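Local coordinates for fatty acid multifunctional protein (atmfp2) (Arabidopsis thaliana, PDB 2WTB), which carries out successive steps of peroxisomal fatty acid beta-oxidation, combining enoyl-CoA hydratase and 3-hydroxyacyl-CoA dehydrogenase activities in one chain, at residues A[300-305]-A[472-477]. Sequence-based numbering, arbitrary orientation.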
loop_
_atom_site.group_PDB
_atom_site.type_symbol
_atom_site.label_atom_id
_atom_site.label_comp_id
_atom_site.label_asym_id
_atom_site.label_seq_id
_atom_site.Cartn_x
_atom_site.Cartn_y
_atom_site.Cartn_z
ATOM N N PRO A 300 -12.516 13.888 -10.472
ATOM C CA PRO A 300 -13.666 14.472 -11.172
ATOM C C PRO A 300 -13.263 15.649 -12.049
ATOM O O PRO A 300 -12.410 16.448 -11.655
ATOM C CB PRO A 300 -14.563 14.955 -10.030
ATOM C CG PRO A 300 -14.186 14.109 -8.872
ATOM C CD PRO A 300 -12.717 13.857 -9.014
ATOM N N GLY A 301 -13.876 15.749 -13.226
ATOM C CA GLY A 301 -13.569 16.812 -14.165
ATOM C C GLY A 301 -12.273 16.581 -14.920
ATOM O O GLY A 301 -11.816 17.450 -15.663
ATOM N N VAL A 302 -11.677 15.409 -14.729
ATOM C CA VAL A 302 -10.438 15.057 -15.410
ATOM C C VAL A 302 -10.490 13.631 -15.952
ATOM O O VAL A 302 -10.154 13.388 -17.111
ATOM C CB VAL A 302 -9.217 15.199 -14.478
ATOM C CG1 VAL A 302 -8.003 14.486 -15.063
ATOM C CG2 VAL A 302 -8.910 16.662 -14.223
ATOM N N THR A 303 -10.915 12.693 -15.109
ATOM C CA THR A 303 -10.928 11.283 -15.488
ATOM C C THR A 303 -12.328 10.757 -15.804
ATOM O O THR A 303 -12.514 9.558 -16.012
ATOM C CB THR A 303 -10.293 10.395 -14.404
ATOM O OG1 THR A 303 -11.050 10.499 -13.189
ATOM C CG2 THR A 303 -8.855 10.813 -14.151
ATOM N N ASP A 304 -13.305 11.655 -15.841
ATOM C CA ASP A 304 -14.675 11.275 -16.172
ATOM C C ASP A 304 -15.100 11.792 -17.548
ATOM O O ASP A 304 -16.279 11.747 -17.891
ATOM C CB ASP A 304 -15.642 11.787 -15.102
ATOM C CG ASP A 304 -15.432 13.258 -14.780
ATOM O OD1 ASP A 304 -14.540 13.881 -15.396
ATOM O OD2 ASP A 304 -16.154 13.793 -13.908
ATOM N N ARG A 305 -14.134 12.271 -18.332
ATOM C CA ARG A 305 -14.418 12.932 -19.607
ATOM C C ARG A 305 -14.452 11.977 -20.799
ATOM O O ARG A 305 -14.881 12.349 -21.893
ATOM C CB ARG A 305 -13.387 14.027 -19.883
ATOM C CG ARG A 305 -13.553 15.289 -19.061
ATOM C CD ARG A 305 -12.670 16.395 -19.613
ATOM N NE ARG A 305 -12.651 17.573 -18.755
ATOM C CZ ARG A 305 -11.832 18.604 -18.930
ATOM N NH1 ARG A 305 -10.966 18.597 -19.935
ATOM N NH2 ARG A 305 -11.875 19.638 -18.100
ATOM N N VAL A 472 -3.125 15.227 -20.313
ATOM C CA VAL A 472 -1.775 15.029 -19.796
ATOM C C VAL A 472 -1.821 14.346 -18.428
ATOM O O VAL A 472 -1.005 13.472 -18.128
ATOM C CB VAL A 472 -0.994 16.356 -19.701
ATOM C CG1 VAL A 472 0.329 16.150 -18.973
ATOM C CG2 VAL A 472 -0.747 16.922 -21.088
ATOM N N ILE A 473 -2.785 14.747 -17.606
ATOM C CA ILE A 473 -2.964 14.145 -16.291
ATOM C C ILE A 473 -3.357 12.677 -16.421
ATOM O O ILE A 473 -2.802 11.815 -15.743
ATOM C CB ILE A 473 -4.028 14.894 -15.474
ATOM C CG1 ILE A 473 -3.515 16.282 -15.086
ATOM C CG2 ILE A 473 -4.403 14.102 -14.238
ATOM C CD1 ILE A 473 -4.561 17.164 -14.448
ATOM N N VAL A 474 -4.314 12.399 -17.300
ATOM C CA VAL A 474 -4.729 11.030 -17.572
ATOM C C VAL A 474 -3.545 10.196 -18.053
ATOM O O VAL A 474 -3.432 9.014 -17.724
ATOM C CB VAL A 474 -5.865 10.986 -18.616
ATOM C CG1 VAL A 474 -5.941 9.618 -19.284
ATOM C CG2 VAL A 474 -7.194 11.360 -17.971
ATOM N N ASP A 475 -2.660 10.817 -18.825
ATOM C CA ASP A 475 -1.463 10.140 -19.309
ATOM C C ASP A 475 -0.540 9.769 -18.156
ATOM O O ASP A 475 -0.183 8.607 -17.978
ATOM C CB ASP A 475 -0.714 11.022 -20.309
ATOM C CG ASP A 475 -1.412 11.108 -21.653
ATOM O OD1 ASP A 475 -2.223 10.209 -21.963
ATOM O OD2 ASP A 475 -1.151 12.072 -22.400
ATOM N N LEU A 476 -0.162 10.773 -17.374
ATOM C CA LEU A 476 0.751 10.588 -16.253
ATOM C C LEU A 476 0.147 9.652 -15.212
ATOM O O LEU A 476 0.822 8.774 -14.681
ATOM C CB LEU A 476 1.075 11.944 -15.625
ATOM C CG LEU A 476 2.440 12.072 -14.960
ATOM C CD1 LEU A 476 3.434 11.150 -15.629
ATOM C CD2 LEU A 476 2.908 13.511 -15.022
ATOM N N LEU A 477 -1.137 9.848 -14.936
ATOM C CA LEU A 477 -1.879 8.995 -14.019
ATOM C C LEU A 477 -1.696 7.529 -14.394
ATOM O O LEU A 477 -1.639 6.655 -13.527
ATOM C CB LEU A 477 -3.362 9.368 -14.055
ATOM C CG LEU A 477 -4.223 9.130 -12.815
ATOM C CD1 LEU A 477 -3.478 9.519 -11.549
ATOM C CD2 LEU A 477 -5.523 9.909 -12.936
#
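Helix 470-482 belongs to the Rossmann-type NAD-binding domain of the dehydrogenase part, and the loop that leads from helix 281-294 into that domain's strand 315-318 packs against it mainly through methyl groups, an apolar contact between loop and helix. No hydrogen bond joins residues 300-305 to 472-477. Val302 aims its side chain at the helix: with CG1 anti to the backbone N (chi1 165°), that branch meets Ile473 CG2 at 3.7 Å, the two side chains crossing at roughly a right angle. Val474 sits beside this pair; its CG2 is 3.7 Å from Val302 O and, more loosely, 4.3 Å from Val302 CG1. One turn beyond Ile473, Leu477 is reached by Thr303. Here the two branches of the threonine have different partners: OG1, in the crowded position between backbone N and carbonyl carbon (chi1 62°), accepts a hydrogen bond from Val299 N within the loop, and with this rotamer CG2 lies anti to the carbonyl carbon and touches Leu477. Ile473 and Leu477 also touch Val489 of strand 486-491, while Val302 and Ile473 share Arg464 of strand 459-464. At the Thr303 end, the side chain crosses Leu477 nearly perpendicularly, with 3.7 Å between Thr303 CG2 and Leu477 CD2.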